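Local coordinates for ABC transporter, substrate binding protein (Aeropyrum pernix, PDB 3EAF) that probably binds a solute in the cleft between its two lobes and delivers it to an ABC transporter, as in other periplasmic binding proteins, at residues L146-K151 / S157-I162; P122-Q127 / N231-D236; G175-P180 / A192-A197. One frame throughout, in Å; residues are numbered along the deposited sequence.

Contact 1. Residues L146-K151 / S157-I162; sequences LAYDSK and SPIGAI
Ile159 lies across one face of the Tyr148 ring. Its CG1 makes a CH-pi contact 3.6 Å from the ring centroid and only 4° off the normal, almost exactly over the centre. CD1 reaches Tyr148 CD2 at 3.5 Å, and the CG2 branch lies by Tyr148 OH at 3.8 Å. Tyr148 presents this face because chi1 of 63° sets CG between its own backbone N and carbonyl carbon. Purely apolar packing continues along the helix, with the two methyls of Leu146 sharing the work: CD2 meets Ile162 CG2 at 3.8 Å and CD1 meets Ile159 CG2 at 4.2 Å. Polar bonds lie at the margins. The Tyr148 hydroxyl is hydrogen-bonded to Asp176 on the neighbouring strand, and farther along, Asp149 OD1 accepts from Lys151 N (3.0 Å) in an Asx turn. With an alanine in place of Tyr148, Ile159 would probably lose the flat surface under CG1 and Asp176 its hydroxyl mate. Trp204 and helix 124-139 add to the apolar surroundings. Here helix 159-165 packs on strand 142-148 within the beta-alpha-beta unit that joins this strand to its parallel neighbour 171-178.

Contact 2. Residues P122-Q127 / N231-D236; sequences PDYSTQ and NVWGFD
Tyr124, in the first turn of helix 124-139, reaches out to Val232 and Trp233 in the loop after strand 227-230. From CB the side chain leaves with CG beside the backbone N (chi1 -79°), and the ring passes Ser157, whose OG is near Tyr124 CD1. Farther out, CE2 touches Val232 CG1 at 4.2 Å and Trp233 CD1 at 3.9 Å. CZ comes next, with Trp233 NE1 3.8 Å away. At the tip, OH accepts a weak hydrogen bond from Trp233 NE1, 2.9 Å long but bent to 119° at the hydrogen. The indole N lies in the plane of the tyrosine ring, at its edge; the planes are turned 75° apart and meet rim to rim, neither ring over the other's face. Each segment also has its own side-chain-to-backbone bonds. Asp123 is the N-cap of the helix: its OD1 accepts from Thr126 N (3.0 Å), and its OD2 takes the Thr126 hydroxyl. In the loop, Asn231 OD1 accepts from Trp233 N at 3.2 Å, an Asx turn. Trp233 also stands edge-to-face with Trp83, which follows a strand of the other sheet, and a glycerol, probably from the crystallisation liquor, lies close to the Tyr124 hydroxyl. Helix N-terminus and post-strand loop thus meet in a place consistent with the ligand cleft between the lobes of a periplasmic binding protein.

Contact 3. Residues G175-P180 / A192-A197; sequences GDYDLP and AREMLA
Tyr177 holds CG beside its backbone N (chi1 -57°), which turns a ring face to helix 185-196, and there Met195 lays its CG on it. Met195, present as selenomethionine, runs extended to SE and then bends at chi3 (-51°). Its CG stands over the ring centre, 3.4 Å from the centroid of Tyr177, in a CH-pi contact. The selenium lies past the ring carbons on the CD2 side: SE is 4.5 Å from the same centroid and 29° off the normal, an oblique Met-aromatic contact. Glu194 approaches differently, in the plane of the ring, its OE1 3.6 Å from Tyr177 CD1, where the weakly positive C-H edge probably tolerates the carboxylate well. No direct hydrogen bond joins the segments; two waters do so instead. One lies at the Tyr177 edge, 2.7 Å from Tyr177 OH, and donates to Glu194 O (2.8 Å), tying the ring's tip to the helix backbone. The other accepts from Asp178 N at 2.9 Å and donates to Glu194 OE1 at 2.8 Å, so the carboxylate is linked through water to the backbone N of Asp178. Ala145 and Leu215 continue the apolar side around Met195, whereas Glu194 is exposed. An outermost strand of the sheet is here packed against the helix that follows it, in a beta-alpha-beta crossover that passes strand 142-148 to reach strand 202-205.

Contacts 1 and 3 serve adjacent strands of the same sheet, 142-148 and 171-178, but hold helices on its opposite faces. Each lays an aliphatic group over the centre of a tyrosine ring; contact 1 is buried and adds only further aliphatic packing, while contact 3, at the outermost strand, brings in a carboxylate and bridging waters. The Tyr148-Asp176 bond and strand pairing join the two directly. Contact 2 lies closest to the centre of the chain and is also buried, yet its aromatic pair meets rim to rim, with one weak hydrogen bond among apolar touches, between a helix N-terminus and a loop. It touches contact 1 through Ser125 and Pro158, and does not touch contact 3.

Contact 1. Residues L146-K151 / S157-I162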
loop_
_atom_site.group_PDB
_atom_site.type_symbol
_atom_site.label_atom_id
_atom_site.label_comp_id
_atom_site.label_asym_id
_atom_site.label_seq_id
_atom_site.Cartn_x
_atom_site.Cartn_y
_atom_site.Cartn_z
ATOM N N LEU A 146 -19.956 -1.996 -4.178
ATOM C CA LEU A 146 -18.521 -2.127 -4.467
ATOM C C LEU A 146 -18.182 -1.453 -5.794
ATOM O O LEU A 146 -18.636 -1.892 -6.856
ATOM C CB LEU A 146 -18.105 -3.610 -4.515
ATOM C CG LEU A 146 -18.480 -4.517 -3.333
ATOM C CD1 LEU A 146 -18.191 -5.992 -3.651
ATOM C CD2 LEU A 146 -17.782 -4.085 -2.045
ATOM N N ALA A 147 -17.397 -0.381 -5.728
ATOM C CA ALA A 147 -16.976 0.337 -6.929
ATOM C C ALA A 147 -15.489 0.092 -7.185
ATOM O O ALA A 147 -14.653 0.388 -6.342
ATOM C CB ALA A 147 -17.266 1.825 -6.791
ATOM N N TYR A 148 -15.170 -0.465 -8.346
ATOM C CA TYR A 148 -13.784 -0.794 -8.692
ATOM C C TYR A 148 -13.668 -1.055 -10.187
ATOM O O TYR A 148 -14.676 -1.348 -10.843
ATOM C CB TYR A 148 -13.312 -2.030 -7.907
ATOM C CG TYR A 148 -14.101 -3.278 -8.247
ATOM C CD1 TYR A 148 -13.614 -4.195 -9.176
ATOM C CD2 TYR A 148 -15.353 -3.520 -7.672
ATOM C CE1 TYR A 148 -14.342 -5.332 -9.513
ATOM C CE2 TYR A 148 -16.088 -4.662 -7.998
ATOM C CZ TYR A 148 -15.573 -5.559 -8.919
ATOM O OH TYR A 148 -16.277 -6.692 -9.254
ATOM N N ASP A 149 -12.444 -0.970 -10.713
ATOM C CA ASP A 149 -12.167 -1.258 -12.122
ATOM C C ASP A 149 -12.009 -2.761 -12.346
ATOM O O ASP A 149 -11.012 -3.364 -11.944
ATOM C CB ASP A 149 -10.911 -0.496 -12.588
ATOM C CG ASP A 149 -10.734 -0.495 -14.114
ATOM O OD1 ASP A 149 -11.213 -1.428 -14.801
ATOM O OD2 ASP A 149 -10.100 0.455 -14.626
ATOM N N SER A 150 -12.996 -3.360 -13.008
ATOM C CA SER A 150 -13.014 -4.797 -13.261
ATOM C C SER A 150 -11.847 -5.306 -14.105
ATOM O O SER A 150 -11.609 -6.515 -14.152
ATOM C CB SER A 150 -14.340 -5.208 -13.919
ATOM O OG SER A 150 -14.503 -4.576 -15.180
ATOM N N LYS A 151 -11.119 -4.395 -14.745
ATOM C CA LYS A 151 -10.036 -4.744 -15.678
ATOM C C LYS A 151 -8.634 -4.674 -15.065
ATOM O O LYS A 151 -7.651 -5.122 -15.676
ATOM C CB LYS A 151 -10.092 -3.833 -16.905
ATOM C CG LYS A 151 -11.376 -3.966 -17.702
ATOM C CD LYS A 151 -11.391 -3.034 -18.907
ATOM C CE LYS A 151 -12.823 -2.740 -19.343
ATOM N NZ LYS A 151 -12.866 -2.160 -20.713
ATOM N N SER A 157 -8.449 -6.816 -6.466
ATOM C CA SER A 157 -7.728 -7.739 -5.571
ATOM C C SER A 157 -8.505 -8.244 -4.341
ATOM O O SER A 157 -8.558 -9.461 -4.119
ATOM C CB SER A 157 -6.350 -7.178 -5.172
ATOM O OG SER A 157 -5.620 -8.124 -4.402
ATOM N N PRO A 158 -9.086 -7.333 -3.532
ATOM C CA PRO A 158 -9.793 -7.802 -2.334
ATOM C C PRO A 158 -11.292 -8.095 -2.544
ATOM O O PRO A 158 -11.970 -8.522 -1.598
ATOM C CB PRO A 158 -9.642 -6.618 -1.383
ATOM C CG PRO A 158 -9.720 -5.435 -2.283
ATOM C CD PRO A 158 -9.111 -5.857 -3.614
ATOM N N ILE A 159 -11.800 -7.872 -3.758
ATOM C CA ILE A 159 -13.249 -7.954 -4.021
ATOM C C ILE A 159 -13.854 -9.315 -3.646
ATOM O O ILE A 159 -14.852 -9.380 -2.921
ATOM C CB ILE A 159 -13.611 -7.531 -5.478
ATOM C CG1 ILE A 159 -13.273 -6.053 -5.719
ATOM C CG2 ILE A 159 -15.089 -7.812 -5.796
ATOM C CD1 ILE A 159 -14.029 -5.040 -4.817
ATOM N N GLY A 160 -13.229 -10.399 -4.096
ATOM C CA GLY A 160 -13.693 -11.744 -3.724
ATOM C C GLY A 160 -13.776 -11.983 -2.223
ATOM O O GLY A 160 -14.758 -12.554 -1.725
ATOM N N ALA A 161 -12.741 -11.558 -1.500
ATOM C CA ALA A 161 -12.686 -11.720 -0.047
ATOM C C ALA A 161 -13.721 -10.848 0.664
ATOM O O ALA A 161 -14.296 -11.264 1.674
ATOM C CB ALA A 161 -11.275 -11.430 0.484
ATOM N N ILE A 162 -13.951 -9.645 0.138
ATOM C CA ILE A 162 -15.011 -8.780 0.646
ATOM C C ILE A 162 -16.381 -9.457 0.526
ATOM O O ILE A 162 -17.152 -9.458 1.486
ATOM C CB ILE A 162 -15.041 -7.405 -0.058
ATOM C CG1 ILE A 162 -13.835 -6.551 0.360
ATOM C CG2 ILE A 162 -16.331 -6.657 0.283
ATOM C CD1 ILE A 162 -13.620 -5.335 -0.534
#

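Contact 2. Residues P122-Q127 / N231-D236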
loop_
_atom_site.group_PDB
_atom_site.type_symbol
_atom_site.label_atom_id
_atom_site.label_comp_id
_atom_site.label_asym_id
_atom_site.label_seq_id
_atom_site.Cartn_x
_atom_site.Cartn_y
_atom_site.Cartn_z
ATOM N N PRO A 122 -0.718 -5.211 6.135
ATOM C CA PRO A 122 -1.592 -6.351 5.845
ATOM C C PRO A 122 -1.910 -6.379 4.353
ATOM O O PRO A 122 -1.815 -5.355 3.689
ATOM C CB PRO A 122 -2.867 -6.044 6.645
ATOM C CG PRO A 122 -2.482 -4.978 7.639
ATOM C CD PRO A 122 -1.385 -4.198 6.971
ATOM N N ASP A 123 -2.293 -7.538 3.835
ATOM C CA ASP A 123 -2.720 -7.621 2.448
ATOM C C ASP A 123 -3.980 -6.778 2.250
ATOM O O ASP A 123 -4.671 -6.463 3.219
ATOM C CB ASP A 123 -3.017 -9.066 2.090
ATOM C CG ASP A 123 -4.168 -9.613 2.890
ATOM O OD1 ASP A 123 -5.295 -9.640 2.360
ATOM O OD2 ASP A 123 -3.947 -9.963 4.061
ATOM N N TYR A 124 -4.279 -6.440 0.995
ATOM C CA TYR A 124 -5.450 -5.634 0.627
ATOM C C TYR A 124 -6.793 -6.134 1.164
ATOM O O TYR A 124 -7.684 -5.341 1.463
ATOM C CB TYR A 124 -5.566 -5.553 -0.894
ATOM C CG TYR A 124 -4.651 -4.564 -1.581
ATOM C CD1 TYR A 124 -4.043 -4.894 -2.788
ATOM C CD2 TYR A 124 -4.413 -3.293 -1.042
ATOM C CE1 TYR A 124 -3.213 -3.992 -3.452
ATOM C CE2 TYR A 124 -3.576 -2.377 -1.701
ATOM C CZ TYR A 124 -2.982 -2.742 -2.904
ATOM O OH TYR A 124 -2.155 -1.863 -3.568
ATOM N N SER A 125 -6.946 -7.451 1.248
ATOM C CA SER A 125 -8.214 -8.052 1.666
ATOM C C SER A 125 -8.443 -7.882 3.173
ATOM O O SER A 125 -9.509 -7.423 3.592
ATOM C CB SER A 125 -8.267 -9.525 1.244
ATOM O OG SER A 125 -7.969 -9.669 -0.138
ATOM N N THR A 126 -7.432 -8.234 3.971
ATOM C CA THR A 126 -7.428 -8.002 5.420
ATOM C C THR A 126 -7.616 -6.528 5.757
ATOM O O THR A 126 -8.355 -6.195 6.687
ATOM C CB THR A 126 -6.112 -8.487 6.056
ATOM O OG1 THR A 126 -5.899 -9.863 5.712
ATOM C CG2 THR A 126 -6.144 -8.332 7.575
ATOM N N GLN A 127 -6.945 -5.651 5.004
ATOM C CA GLN A 127 -7.146 -4.205 5.126
ATOM C C GLN A 127 -8.610 -3.827 4.869
ATOM O O GLN A 127 -9.227 -3.123 5.677
ATOM C CB GLN A 127 -6.222 -3.438 4.161
ATOM C CG GLN A 127 -4.748 -3.414 4.586
ATOM C CD GLN A 127 -3.893 -2.465 3.756
ATOM O OE1 GLN A 127 -2.814 -2.837 3.266
ATOM N NE2 GLN A 127 -4.354 -1.235 3.609
ATOM N N ASN A 231 -9.778 2.020 -0.084
ATOM C CA ASN A 231 -8.500 1.388 0.151
ATOM C C ASN A 231 -7.423 2.440 0.402
ATOM O O ASN A 231 -7.644 3.627 0.147
ATOM C CB ASN A 231 -8.130 0.497 -1.026
ATOM C CG ASN A 231 -7.719 1.281 -2.247
ATOM O OD1 ASN A 231 -6.543 1.338 -2.561
ATOM N ND2 ASN A 231 -8.691 1.878 -2.953
ATOM N N VAL A 232 -6.272 1.990 0.896
ATOM C CA VAL A 232 -5.153 2.868 1.277
ATOM C C VAL A 232 -4.701 3.868 0.189
ATOM O O VAL A 232 -4.363 5.014 0.501
ATOM C CB VAL A 232 -3.940 2.051 1.856
ATOM C CG1 VAL A 232 -3.427 1.006 0.849
ATOM C CG2 VAL A 232 -2.810 2.985 2.320
ATOM N N TRP A 233 -4.709 3.436 -1.075
ATOM C CA TRP A 233 -4.264 4.286 -2.187
ATOM C C TRP A 233 -5.340 5.262 -2.679
ATOM O O TRP A 233 -5.095 6.031 -3.609
ATOM C CB TRP A 233 -3.728 3.439 -3.355
ATOM C CG TRP A 233 -2.580 2.532 -2.988
ATOM C CD1 TRP A 233 -2.626 1.176 -2.841
ATOM C CD2 TRP A 233 -1.222 2.914 -2.713
ATOM N NE1 TRP A 233 -1.387 0.687 -2.499
ATOM C CE2 TRP A 233 -0.506 1.733 -2.416
ATOM C CE3 TRP A 233 -0.536 4.138 -2.707
ATOM C CZ2 TRP A 233 0.858 1.740 -2.100
ATOM C CZ3 TRP A 233 0.822 4.142 -2.399
ATOM C CH2 TRP A 233 1.502 2.950 -2.100
ATOM N N GLY A 234 -6.516 5.243 -2.048
ATOM C CA GLY A 234 -7.666 6.033 -2.518
ATOM C C GLY A 234 -7.979 7.271 -1.698
ATOM O O GLY A 234 -8.911 8.019 -2.015
ATOM N N PHE A 235 -7.178 7.491 -0.652
ATOM C CA PHE A 235 -7.452 8.504 0.362
ATOM C C PHE A 235 -6.140 8.945 0.996
ATOM O O PHE A 235 -5.316 8.101 1.368
ATOM C CB PHE A 235 -8.359 7.908 1.437
ATOM C CG PHE A 235 -8.943 8.921 2.404
ATOM C CD1 PHE A 235 -10.197 9.472 2.171
ATOM C CD2 PHE A 235 -8.256 9.280 3.572
ATOM C CE1 PHE A 235 -10.756 10.387 3.069
ATOM C CE2 PHE A 235 -8.802 10.197 4.472
ATOM C CZ PHE A 235 -10.059 10.747 4.216
ATOM N N ASP A 236 -5.932 10.255 1.077
ATOM C CA ASP A 236 -4.794 10.829 1.815
ATOM C C ASP A 236 -5.060 12.301 2.135
ATOM O O ASP A 236 -6.216 12.744 2.098
ATOM C CB ASP A 236 -3.430 10.607 1.096
ATOM C CG ASP A 236 -3.352 11.257 -0.292
ATOM O OD1 ASP A 236 -3.684 12.455 -0.432
ATOM O OD2 ASP A 236 -2.932 10.566 -1.256
#

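Contact 3. Residues G175-P180 / A192-A197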
loop_
_atom_site.group_PDB
_atom_site.type_symbol
_atom_site.label_atom_id
_atom_site.label_comp_id
_atom_site.label_asym_id
_atom_site.label_seq_id
_atom_site.Cartn_x
_atom_site.Cartn_y
_atom_site.Cartn_z
ATOM N N GLY A 175 -24.336 -4.794 -5.045
ATOM C CA GLY A 175 -23.892 -4.745 -6.431
ATOM C C GLY A 175 -22.428 -4.393 -6.579
ATOM O O GLY A 175 -21.796 -3.927 -5.627
ATOM N N ASP A 176 -21.903 -4.655 -7.776
ATOM C CA ASP A 176 -20.573 -4.234 -8.210
ATOM C C ASP A 176 -20.761 -3.157 -9.266
ATOM O O ASP A 176 -21.642 -3.271 -10.113
ATOM C CB ASP A 176 -19.811 -5.394 -8.859
ATOM C CG ASP A 176 -19.384 -6.453 -7.869
ATOM O OD1 ASP A 176 -19.888 -6.471 -6.729
ATOM O OD2 ASP A 176 -18.533 -7.286 -8.240
ATOM N N TYR A 177 -19.920 -2.128 -9.228
ATOM C CA TYR A 177 -20.033 -0.991 -10.146
ATOM C C TYR A 177 -18.668 -0.692 -10.751
ATOM O O TYR A 177 -17.676 -0.544 -10.032
ATOM C CB TYR A 177 -20.642 0.231 -9.423
ATOM C CG TYR A 177 -21.994 -0.102 -8.823
ATOM C CD1 TYR A 177 -23.169 0.121 -9.535
ATOM C CD2 TYR A 177 -22.092 -0.714 -7.572
ATOM C CE1 TYR A 177 -24.409 -0.217 -8.999
ATOM C CE2 TYR A 177 -23.320 -1.062 -7.038
ATOM C CZ TYR A 177 -24.476 -0.812 -7.753
ATOM O OH TYR A 177 -25.702 -1.157 -7.214
ATOM N N ASP A 178 -18.633 -0.616 -12.079
ATOM C CA ASP A 178 -17.389 -0.566 -12.841
ATOM C C ASP A 178 -16.860 0.864 -12.962
ATOM O O ASP A 178 -17.147 1.569 -13.935
ATOM C CB ASP A 178 -17.596 -1.207 -14.225
ATOM C CG ASP A 178 -16.291 -1.644 -14.883
ATOM O OD1 ASP A 178 -15.205 -1.157 -14.495
ATOM O OD2 ASP A 178 -16.354 -2.488 -15.806
ATOM N N LEU A 179 -16.087 1.285 -11.964
ATOM C CA LEU A 179 -15.455 2.598 -11.994
ATOM C C LEU A 179 -14.038 2.459 -12.546
ATOM O O LEU A 179 -13.201 1.795 -11.930
ATOM C CB LEU A 179 -15.431 3.231 -10.598
ATOM C CG LEU A 179 -14.781 4.615 -10.492
ATOM C CD1 LEU A 179 -15.684 5.700 -11.066
ATOM C CD2 LEU A 179 -14.425 4.910 -9.039
ATOM N N PRO A 180 -13.771 3.065 -13.718
ATOM C CA PRO A 180 -12.450 2.940 -14.328
ATOM C C PRO A 180 -11.344 3.530 -13.455
ATOM O O PRO A 180 -11.572 4.512 -12.743
ATOM C CB PRO A 180 -12.586 3.743 -15.627
ATOM C CG PRO A 180 -14.064 3.734 -15.919
ATOM C CD PRO A 180 -14.674 3.877 -14.553
ATOM N N ALA A 192 -22.156 6.835 -9.605
ATOM C CA ALA A 192 -22.891 7.332 -8.441
ATOM C C ALA A 192 -24.405 7.221 -8.654
ATOM O O ALA A 192 -25.137 6.825 -7.746
ATOM C CB ALA A 192 -22.495 8.760 -8.117
ATOM N N ARG A 193 -24.859 7.571 -9.858
ATOM C CA ARG A 193 -26.280 7.475 -10.224
ATOM C C ARG A 193 -26.777 6.027 -10.323
ATOM O O ARG A 193 -27.909 5.735 -9.944
ATOM C CB ARG A 193 -26.570 8.258 -11.516
ATOM C CG ARG A 193 -26.685 9.760 -11.280
ATOM C CD ARG A 193 -27.133 10.530 -12.509
ATOM N NE ARG A 193 -27.361 11.945 -12.198
ATOM C CZ ARG A 193 -26.504 12.933 -12.452
ATOM N NH1 ARG A 193 -26.823 14.180 -12.120
ATOM N NH2 ARG A 193 -25.332 12.690 -13.037
ATOM N N GLU A 194 -25.924 5.126 -10.816
ATOM C CA GLU A 194 -26.224 3.688 -10.811
ATOM C C GLU A 194 -26.400 3.156 -9.388
ATOM O O GLU A 194 -27.346 2.425 -9.108
ATOM C CB GLU A 194 -25.117 2.891 -11.499
ATOM C CG GLU A 194 -25.158 2.904 -13.003
ATOM C CD GLU A 194 -23.962 2.199 -13.621
ATOM O OE1 GLU A 194 -23.237 1.479 -12.896
ATOM O OE2 GLU A 194 -23.742 2.371 -14.840
HETATM N N MSE A 195 -25.483 3.526 -8.497
HETATM C CA MSE A 195 -25.544 3.096 -7.096
HETATM C C MSE A 195 -26.727 3.699 -6.351
HETATM O O MSE A 195 -27.335 3.043 -5.505
HETATM C CB MSE A 195 -24.243 3.422 -6.365
HETATM C CG MSE A 195 -23.049 2.656 -6.896
HETATM SE SE MSE A 195 -21.447 2.904 -5.832
HETATM C CE MSE A 195 -21.429 4.860 -5.780
ATOM N N LEU A 196 -27.055 4.943 -6.683
ATOM C CA LEU A 196 -28.192 5.642 -6.091
ATOM C C LEU A 196 -29.492 4.833 -6.193
ATOM O O LEU A 196 -30.279 4.803 -5.250
ATOM C CB LEU A 196 -28.347 7.031 -6.727
ATOM C CG LEU A 196 -29.412 8.010 -6.227
ATOM C CD1 LEU A 196 -29.249 8.332 -4.746
ATOM C CD2 LEU A 196 -29.379 9.276 -7.061
ATOM N N ALA A 197 -29.692 4.159 -7.322
ATOM C CA ALA A 197 -30.851 3.281 -7.527
ATOM C C ALA A 197 -30.954 2.158 -6.491
ATOM O O ALA A 197 -32.055 1.697 -6.179
ATOM C CB ALA A 197 -30.836 2.704 -8.930
HETATM O O HOH W 1 -27.803 -0.307 -8.759
HETATM O O HOH W 2 -21.172 -0.256 -13.512
#